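Local atomic coordinates of uncharacterized protein NMB1681 (Neisseria meningitidis, PDB entry 3MW6), a protein that probably binds RNA as a FinO-like chaperone of the ProQ/FinO family. Residues Q26-I30 with Y62-I67; K45-I51 with K89-N95. The contacts are given in a common frame with arbitrary orientation. Residues are numbered along the deposited sequence.

Interaction 1 of 2, residues Q26-I30 with Y62-I67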
ATOM      1  N   GLN A  26       0.067 -25.685  -5.654  1.00 46.66           N
ATOM      2  CA  GLN A  26       0.767 -24.641  -6.411  1.00 45.40           C
ATOM      3  C   GLN A  26       0.990 -23.366  -5.578  1.00 50.46           C
ATOM      4  O   GLN A  26       2.029 -22.710  -5.690  1.00 43.20           O
ATOM      5  CB  GLN A  26       0.061 -24.290  -7.728  1.00 35.45           C
ATOM      6  CG  GLN A  26       0.904 -23.311  -8.548  1.00 36.04           C
ATOM      7  CD  GLN A  26       0.378 -23.039  -9.947  1.00 47.78           C
ATOM      8  OE1 GLN A  26       0.792 -22.066 -10.584  1.00 46.79           O
ATOM      9  NE2 GLN A  26      -0.524 -23.902 -10.445  1.00 42.19           N
ATOM     10  N   THR A  27       0.012 -23.029  -4.736  1.00 47.49           N
ATOM     11  CA  THR A  27       0.098 -21.841  -3.873  1.00 44.50           C
ATOM     12  C   THR A  27       1.188 -21.933  -2.792  1.00 44.66           C
ATOM     13  O   THR A  27       1.900 -20.964  -2.539  1.00 41.19           O
ATOM     14  CB  THR A  27      -1.251 -21.528  -3.217  1.00 42.69           C
ATOM     15  OG1 THR A  27      -2.233 -21.343  -4.245  1.00 50.34           O
ATOM     16  CG2 THR A  27      -1.156 -20.263  -2.378  1.00 41.02           C
ATOM     17  N   GLU A  28       1.321 -23.090  -2.157  1.00 45.69           N
ATOM     18  CA  GLU A  28       2.424 -23.289  -1.235  1.00 47.68           C
ATOM     19  C   GLU A  28       3.755 -23.217  -1.979  1.00 50.46           C
ATOM     20  O   GLU A  28       4.708 -22.615  -1.489  1.00 51.15           O
ATOM     21  CB  GLU A  28       2.299 -24.626  -0.517  1.00 56.35           C
ATOM     22  CG  GLU A  28       1.229 -24.641   0.546  1.00 73.93           C
ATOM     23  CD  GLU A  28       0.749 -26.040   0.857  1.00 88.46           C
ATOM     24  OE1 GLU A  28       1.335 -26.997   0.307  1.00 90.57           O
ATOM     25  OE2 GLU A  28      -0.217 -26.182   1.640  1.00 95.02           O
HETATM   26  N   MSE A  29       3.825 -23.821  -3.161  1.00 49.62           N
HETATM   27  CA  MSE A  29       5.088 -23.856  -3.897  1.00 49.17           C
HETATM   28  C   MSE A  29       5.529 -22.446  -4.283  1.00 47.24           C
HETATM   29  O   MSE A  29       6.730 -22.134  -4.264  1.00 44.88           O
HETATM   30  CB  MSE A  29       4.987 -24.733  -5.156  1.00 49.72           C
HETATM   31  CG  MSE A  29       4.833 -26.241  -4.919  1.00 53.34           C
HETATM   32 SE   MSE A  29       4.137 -27.181  -6.506  0.73 60.42          SE
HETATM   33  CE  MSE A  29       5.773 -27.166  -7.597  1.00 45.06           C
ATOM     34  N   ILE A  30       4.557 -21.600  -4.631  1.00 38.89           N
ATOM     35  CA  ILE A  30       4.856 -20.251  -5.099  1.00 33.60           C
ATOM     36  C   ILE A  30       5.421 -19.410  -3.971  1.00 35.95           C
ATOM     37  O   ILE A  30       6.399 -18.676  -4.150  1.00 40.57           O
ATOM     38  CB  ILE A  30       3.618 -19.546  -5.662  1.00 45.02           C
ATOM     39  CG1 ILE A  30       3.173 -20.237  -6.954  1.00 44.87           C
ATOM     40  CG2 ILE A  30       3.926 -18.084  -5.933  1.00 42.27           C
ATOM     41  CD1 ILE A  30       1.889 -19.695  -7.535  1.00 37.70           C
ATOM     42  N   TYR A  62       4.383 -20.943 -13.180  1.00 43.07           N
ATOM     43  CA  TYR A  62       3.297 -20.823 -12.221  1.00 46.54           C
ATOM     44  C   TYR A  62       2.188 -19.940 -12.786  1.00 46.99           C
ATOM     45  O   TYR A  62       2.457 -19.030 -13.575  1.00 48.67           O
ATOM     46  CB  TYR A  62       3.800 -20.213 -10.901  1.00 46.93           C
ATOM     47  CG  TYR A  62       4.756 -21.077 -10.108  1.00 46.67           C
ATOM     48  CD1 TYR A  62       4.438 -22.392  -9.779  1.00 46.72           C
ATOM     49  CD2 TYR A  62       5.971 -20.561  -9.659  1.00 51.29           C
ATOM     50  CE1 TYR A  62       5.324 -23.181  -9.033  1.00 49.88           C
ATOM     51  CE2 TYR A  62       6.850 -21.324  -8.910  1.00 49.92           C
ATOM     52  CZ  TYR A  62       6.527 -22.631  -8.601  1.00 53.53           C
ATOM     53  OH  TYR A  62       7.416 -23.376  -7.857  1.00 51.36           O
ATOM     54  N   ASP A  63       0.952 -20.203 -12.366  1.00 42.43           N
ATOM     55  CA  ASP A  63      -0.215 -19.465 -12.852  1.00 47.16           C
ATOM     56  C   ASP A  63      -0.237 -18.047 -12.315  1.00 47.47           C
ATOM     57  O   ASP A  63      -0.148 -17.846 -11.100  1.00 49.37           O
ATOM     58  CB  ASP A  63      -1.508 -20.184 -12.446  1.00 48.92           C
ATOM     59  CG  ASP A  63      -1.637 -21.546 -13.101  1.00 62.67           C
ATOM     60  OD1 ASP A  63      -1.386 -21.640 -14.318  1.00 60.99           O
ATOM     61  OD2 ASP A  63      -1.983 -22.525 -12.405  1.00 72.66           O
ATOM     62  N   ALA A  64      -0.357 -17.072 -13.217  1.00 44.85           N
ATOM     63  CA  ALA A  64      -0.417 -15.657 -12.835  1.00 47.82           C
ATOM     64  C   ALA A  64      -1.443 -15.392 -11.744  1.00 48.40           C
ATOM     65  O   ALA A  64      -1.240 -14.535 -10.890  1.00 56.79           O
ATOM     66  CB  ALA A  64      -0.715 -14.775 -14.045  1.00 46.14           C
ATOM     67  N   ALA A  65      -2.553 -16.118 -11.767  1.00 45.25           N
ATOM     68  CA  ALA A  65      -3.606 -15.852 -10.795  1.00 55.74           C
ATOM     69  C   ALA A  65      -3.198 -16.282  -9.395  1.00 51.09           C
ATOM     70  O   ALA A  65      -3.542 -15.622  -8.423  1.00 45.66           O
ATOM     71  CB  ALA A  65      -4.932 -16.513 -11.205  1.00 52.80           C
ATOM     72  N   LEU A  66      -2.487 -17.397  -9.280  1.00 43.98           N
ATOM     73  CA  LEU A  66      -2.114 -17.863  -7.954  1.00 42.53           C
ATOM     74  C   LEU A  66      -0.941 -17.039  -7.438  1.00 44.45           C
ATOM     75  O   LEU A  66      -0.755 -16.901  -6.231  1.00 48.97           O
ATOM     76  CB  LEU A  66      -1.787 -19.354  -7.965  1.00 42.00           C
ATOM     77  CG  LEU A  66      -2.948 -20.265  -8.366  1.00 45.45           C
ATOM     78  CD1 LEU A  66      -2.545 -21.725  -8.265  1.00 47.79           C
ATOM     79  CD2 LEU A  66      -4.179 -20.000  -7.509  1.00 42.62           C
ATOM     80  N   ILE A  67      -0.161 -16.479  -8.358  1.00 39.37           N
ATOM     81  CA  ILE A  67       0.895 -15.541  -7.989  1.00 40.30           C
ATOM     82  C   ILE A  67       0.288 -14.276  -7.355  1.00 47.80           C
ATOM     83  O   ILE A  67       0.736 -13.809  -6.299  1.00 41.37           O
ATOM     84  CB  ILE A  67       1.817 -15.199  -9.196  1.00 46.89           C
ATOM     85  CG1 ILE A  67       2.651 -16.429  -9.586  1.00 48.58           C
ATOM     86  CG2 ILE A  67       2.779 -14.085  -8.847  1.00 47.64           C
ATOM     87  CD1 ILE A  67       3.458 -16.273 -10.872  1.00 47.66           C
TER
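Where a helix meets the loop and first turn of another, long side chains can fill the hollows between them, and Gln26-Ile30 against Tyr62-Ile67 illustrates how. The bump at the centre is Ile30. Its CG1 lies over one face of the Tyr62 ring, 3.8 Å from the centroid in a CH-pi contact, while its CD1 enters the notch between this ring and the start of the opposing helix, 3.7 Å from Leu66 CB and 3.9 Å from Ile67 CG1. Tyr62 stretches along the first helix until its CE1 comes within 4.2 Å of CB of Met29, a selenomethionine. One turn before Ile30, the extended Gln26 reaches the loop that precedes the second helix. Its amide makes a pair of hydrogen bonds: Asp63 N donates to Gln26 OE1 (2.6 Å), and Gln26 NE2 to Asp63 OD2 (2.8 Å); NE2 also reaches Thr20 O. Asp63 occupies the N-cap position, yet its carboxylate makes no capping bond and faces Gln26. Leu66 CD1 packs against Gln26 CD at 3.6 Å, lining the polar pair with hydrocarbon. The contact joins helix 23-37 to the beginning of helix 64-76, where Val70 touches Thr27 and Ile30, and Leu55 of helix 51-58 touches Ile67.

Interaction 2 of 2, residues K45-I51 with K89-N95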
ATOM      1  N   LYS A  45      10.255  -5.881   2.857  1.00 34.24           N
ATOM      2  CA  LYS A  45      10.510  -4.491   2.530  1.00 34.47           C
ATOM      3  C   LYS A  45       9.332  -3.982   1.721  1.00 36.67           C
ATOM      4  O   LYS A  45       8.684  -4.748   1.015  1.00 32.94           O
ATOM      5  CB  LYS A  45      11.787  -4.363   1.713  1.00 36.38           C
ATOM      6  CG  LYS A  45      13.043  -4.827   2.449  1.00 49.67           C
ATOM      7  CD  LYS A  45      14.246  -4.727   1.543  1.00 54.59           C
ATOM      8  CE  LYS A  45      15.526  -4.512   2.315  1.00 57.99           C
ATOM      9  NZ  LYS A  45      16.678  -4.302   1.381  1.00 50.45           N
ATOM     10  N   PRO A  46       9.049  -2.682   1.820  1.00 30.49           N
ATOM     11  CA  PRO A  46       8.015  -2.112   0.960  1.00 29.08           C
ATOM     12  C   PRO A  46       8.320  -2.440  -0.512  1.00 39.27           C
ATOM     13  O   PRO A  46       9.437  -2.202  -0.960  1.00 38.30           O
ATOM     14  CB  PRO A  46       8.140  -0.613   1.228  1.00 23.46           C
ATOM     15  CG  PRO A  46       8.662  -0.519   2.621  1.00 25.51           C
ATOM     16  CD  PRO A  46       9.648  -1.681   2.720  1.00 27.37           C
ATOM     17  N   LEU A  47       7.344  -2.989  -1.233  1.00 31.87           N
ATOM     18  CA  LEU A  47       7.525  -3.446  -2.604  1.00 33.49           C
ATOM     19  C   LEU A  47       7.220  -2.366  -3.644  1.00 42.66           C
ATOM     20  O   LEU A  47       6.257  -1.599  -3.516  1.00 40.41           O
ATOM     21  CB  LEU A  47       6.639  -4.668  -2.865  1.00 29.37           C
ATOM     22  CG  LEU A  47       6.958  -5.858  -1.950  1.00 30.58           C
ATOM     23  CD1 LEU A  47       5.879  -6.943  -2.025  1.00 26.12           C
ATOM     24  CD2 LEU A  47       8.339  -6.439  -2.300  1.00 31.98           C
ATOM     25  N   ALA A  48       8.044  -2.314  -4.685  1.00 33.69           N
ATOM     26  CA  ALA A  48       7.856  -1.348  -5.757  1.00 39.31           C
ATOM     27  C   ALA A  48       6.513  -1.550  -6.444  1.00 35.74           C
ATOM     28  O   ALA A  48       6.027  -2.676  -6.522  1.00 38.99           O
ATOM     29  CB  ALA A  48       8.973  -1.484  -6.782  1.00 37.21           C
ATOM     30  N   LEU A  49       5.939  -0.458  -6.957  1.00 37.17           N
ATOM     31  CA  LEU A  49       4.852  -0.530  -7.954  1.00 45.45           C
ATOM     32  C   LEU A  49       5.156  -1.553  -9.046  1.00 47.41           C
ATOM     33  O   LEU A  49       6.275  -1.605  -9.572  1.00 53.78           O
ATOM     34  CB  LEU A  49       4.640   0.834  -8.629  1.00 50.81           C
ATOM     35  CG  LEU A  49       3.623   0.889  -9.789  1.00 59.48           C
ATOM     36  CD1 LEU A  49       2.184   0.656  -9.316  1.00 56.82           C
ATOM     37  CD2 LEU A  49       3.694   2.204 -10.570  1.00 55.41           C
ATOM     38  N   GLY A  50       4.165  -2.368  -9.384  1.00 46.45           N
ATOM     39  CA  GLY A  50       4.293  -3.301 -10.489  1.00 40.03           C
ATOM     40  C   GLY A  50       5.045  -4.582 -10.168  1.00 47.23           C
ATOM     41  O   GLY A  50       5.408  -5.324 -11.072  1.00 47.56           O
ATOM     42  N   ILE A  51       5.264  -4.862  -8.888  1.00 43.87           N
ATOM     43  CA  ILE A  51       5.972  -6.084  -8.503  1.00 42.04           C
ATOM     44  C   ILE A  51       5.197  -7.313  -8.975  1.00 41.05           C
ATOM     45  O   ILE A  51       5.787  -8.324  -9.371  1.00 44.92           O
ATOM     46  CB  ILE A  51       6.252  -6.147  -6.962  1.00 42.96           C
ATOM     47  CG1 ILE A  51       7.540  -6.913  -6.671  1.00 47.41           C
ATOM     48  CG2 ILE A  51       5.076  -6.735  -6.189  1.00 47.06           C
ATOM     49  CD1 ILE A  51       8.798  -6.113  -6.976  1.00 45.52           C
ATOM     50  N   LYS A  89      11.983   3.929   1.328  1.00 39.86           N
ATOM     51  CA  LYS A  89      11.991   3.502  -0.077  1.00 29.37           C
ATOM     52  C   LYS A  89      11.257   2.195  -0.337  1.00 26.67           C
ATOM     53  O   LYS A  89      11.134   1.344   0.540  1.00 39.87           O
ATOM     54  CB  LYS A  89      13.436   3.340  -0.566  1.00 31.98           C
ATOM     55  CG  LYS A  89      14.229   4.633  -0.637  1.00 36.02           C
ATOM     56  CD  LYS A  89      13.863   5.358  -1.899  1.00 42.13           C
ATOM     57  CE  LYS A  89      14.687   6.609  -2.077  1.00 55.44           C
ATOM     58  NZ  LYS A  89      14.362   7.238  -3.385  1.00 58.68           N
ATOM     59  N   ARG A  90      10.779   2.035  -1.562  1.00 25.45           N
ATOM     60  CA  ARG A  90      10.312   0.742  -2.020  1.00 31.99           C
ATOM     61  C   ARG A  90      11.399   0.032  -2.826  1.00 36.04           C
ATOM     62  O   ARG A  90      12.301   0.672  -3.372  1.00 40.16           O
ATOM     63  CB  ARG A  90       9.046   0.900  -2.854  1.00 32.66           C
ATOM     64  CG  ARG A  90       7.871   1.444  -2.080  1.00 35.99           C
ATOM     65  CD  ARG A  90       6.619   1.598  -2.974  1.00 37.02           C
ATOM     66  NE  ARG A  90       5.502   2.025  -2.148  1.00 40.27           N
ATOM     67  CZ  ARG A  90       4.641   1.186  -1.589  1.00 34.96           C
ATOM     68  NH1 ARG A  90       4.758  -0.120  -1.782  1.00 31.79           N
ATOM     69  NH2 ARG A  90       3.670   1.649  -0.830  1.00 29.79           N
ATOM     70  N   PHE A  91      11.302  -1.291  -2.905  1.00 38.84           N
ATOM     71  CA  PHE A  91      12.361  -2.113  -3.478  1.00 37.59           C
ATOM     72  C   PHE A  91      11.824  -3.020  -4.584  1.00 46.43           C
ATOM     73  O   PHE A  91      10.729  -3.567  -4.453  1.00 50.84           O
ATOM     74  CB  PHE A  91      12.994  -2.972  -2.377  1.00 33.85           C
ATOM     75  CG  PHE A  91      13.759  -2.183  -1.357  1.00 33.59           C
ATOM     76  CD1 PHE A  91      15.145  -2.203  -1.343  1.00 32.29           C
ATOM     77  CD2 PHE A  91      13.090  -1.409  -0.414  1.00 30.44           C
ATOM     78  CE1 PHE A  91      15.863  -1.466  -0.410  1.00 33.74           C
ATOM     79  CE2 PHE A  91      13.790  -0.668   0.518  1.00 33.06           C
ATOM     80  CZ  PHE A  91      15.191  -0.703   0.529  1.00 40.65           C
ATOM     81  N   ASP A  92      12.587  -3.188  -5.669  1.00 42.84           N
ATOM     82  CA  ASP A  92      12.175  -4.092  -6.755  1.00 39.15           C
ATOM     83  C   ASP A  92      12.673  -5.510  -6.488  1.00 35.98           C
ATOM     84  O   ASP A  92      13.255  -5.763  -5.426  1.00 41.79           O
ATOM     85  CB  ASP A  92      12.606  -3.578  -8.136  1.00 42.01           C
ATOM     86  CG  ASP A  92      14.117  -3.503  -8.302  1.00 49.87           C
ATOM     87  OD1 ASP A  92      14.568  -2.740  -9.188  1.00 55.22           O
ATOM     88  OD2 ASP A  92      14.855  -4.182  -7.547  1.00 46.85           O
ATOM     89  N   LEU A  93      12.420  -6.434  -7.414  1.00 39.11           N
ATOM     90  CA  LEU A  93      12.834  -7.834  -7.228  1.00 45.09           C
ATOM     91  C   LEU A  93      14.325  -7.996  -6.996  1.00 45.53           C
ATOM     92  O   LEU A  93      14.755  -8.997  -6.425  1.00 48.03           O
ATOM     93  CB  LEU A  93      12.425  -8.709  -8.418  1.00 44.40           C
ATOM     94  CG  LEU A  93      10.950  -9.076  -8.440  1.00 42.27           C
ATOM     95  CD1 LEU A  93      10.649 -10.123  -9.526  1.00 39.59           C
ATOM     96  CD2 LEU A  93      10.530  -9.581  -7.065  1.00 37.17           C
ATOM     97  N   ASN A  94      15.111  -7.007  -7.414  1.00 44.71           N
ATOM     98  CA  ASN A  94      16.566  -7.078  -7.286  1.00 45.91           C
ATOM     99  C   ASN A  94      17.102  -6.339  -6.080  1.00 52.37           C
ATOM    100  O   ASN A  94      18.291  -6.008  -6.015  1.00 45.29           O
ATOM    101  CB  ASN A  94      17.233  -6.535  -8.548  1.00 57.88           C
ATOM    102  CG  ASN A  94      16.961  -7.398  -9.759  1.00 66.99           C
ATOM    103  OD1 ASN A  94      16.834  -8.621  -9.647  1.00 65.92           O
ATOM    104  ND2 ASN A  94      16.856  -6.770 -10.923  1.00 73.95           N
ATOM    105  N   ASN A  95      16.218  -6.072  -5.126  1.00 49.46           N
ATOM    106  CA  ASN A  95      16.608  -5.375  -3.914  1.00 39.40           C
ATOM    107  C   ASN A  95      17.227  -4.013  -4.197  1.00 38.76           C
ATOM    108  O   ASN A  95      18.119  -3.563  -3.489  1.00 44.89           O
ATOM    109  CB  ASN A  95      17.540  -6.241  -3.072  1.00 47.32           C
ATOM    110  CG  ASN A  95      17.111  -6.306  -1.622  1.00 69.93           C
ATOM    111  OD1 ASN A  95      16.546  -5.351  -1.083  1.00 71.85           O
ATOM    112  ND2 ASN A  95      17.363  -7.440  -0.981  1.00 80.78           N
TER
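Leu47 and Phe91 form a single beta bridge, their CA atoms 5.1 Å apart, where the two backbones cross obliquely rather than running side by side. Phe91 N donates to Pro46 O (2.8 Å), and Phe91 O accepts from Ala48 N (3.0 Å), the pattern of a parallel-type bridge. Beyond the bridge the chains turn: Ala48-Ile51 makes a type II turn, with Gly50 at positive phi, and Asp92-Asn95 a type I turn in which Asp92 OD2 accepts from Asn94 N as an Asx turn. Among the side chains, Lys45 lies across Phe91, its CD 3.8 Å from the ring centroid in a CH-pi contact and its NZ making an off-centre cation-pi contact at 4.0 Å; NZ then donates to Asn95 OD1 (2.7 Å). Arg90 NH1 donates to Leu47 O (2.7 Å) and also forms a salt bridge with Glu104 of the second subunit; NH2 pairs with Glu105 of its own chain, so one guanidinium links the loop, helix 103-110 and the second subunit. Ile51 CD1 meets Leu93 CD2 at 3.9 Å. The arrangement is that of a small antiparallel beta hairpin, strands 89-91 and 97-100, whose first strand is bridged by a loop segment within the largely helical ProQ/FinO domain.

The two interactions cross along the chain, Lys45-Ile51 lying between the segments of interaction 1 and Tyr62-Ile67 between those of interaction 2. They do not touch: their centres are 19 Å apart and their nearest atoms about 7 Å. What joins them is a pair of shared helices. Helix 64-76 meets Gln26-Ile30 through its first residues, and further along it offers Leu71 to both Leu47 and Ile51; helix 51-58 starts at Ile51 and carries Leu55 to Ile67. A contact of a helix with the loop and start of another, and a loop-to-hairpin contact, are thus connected through one core. No RNA is present, so neither can be assigned a binding role, but interaction 2 adjoins the second subunit.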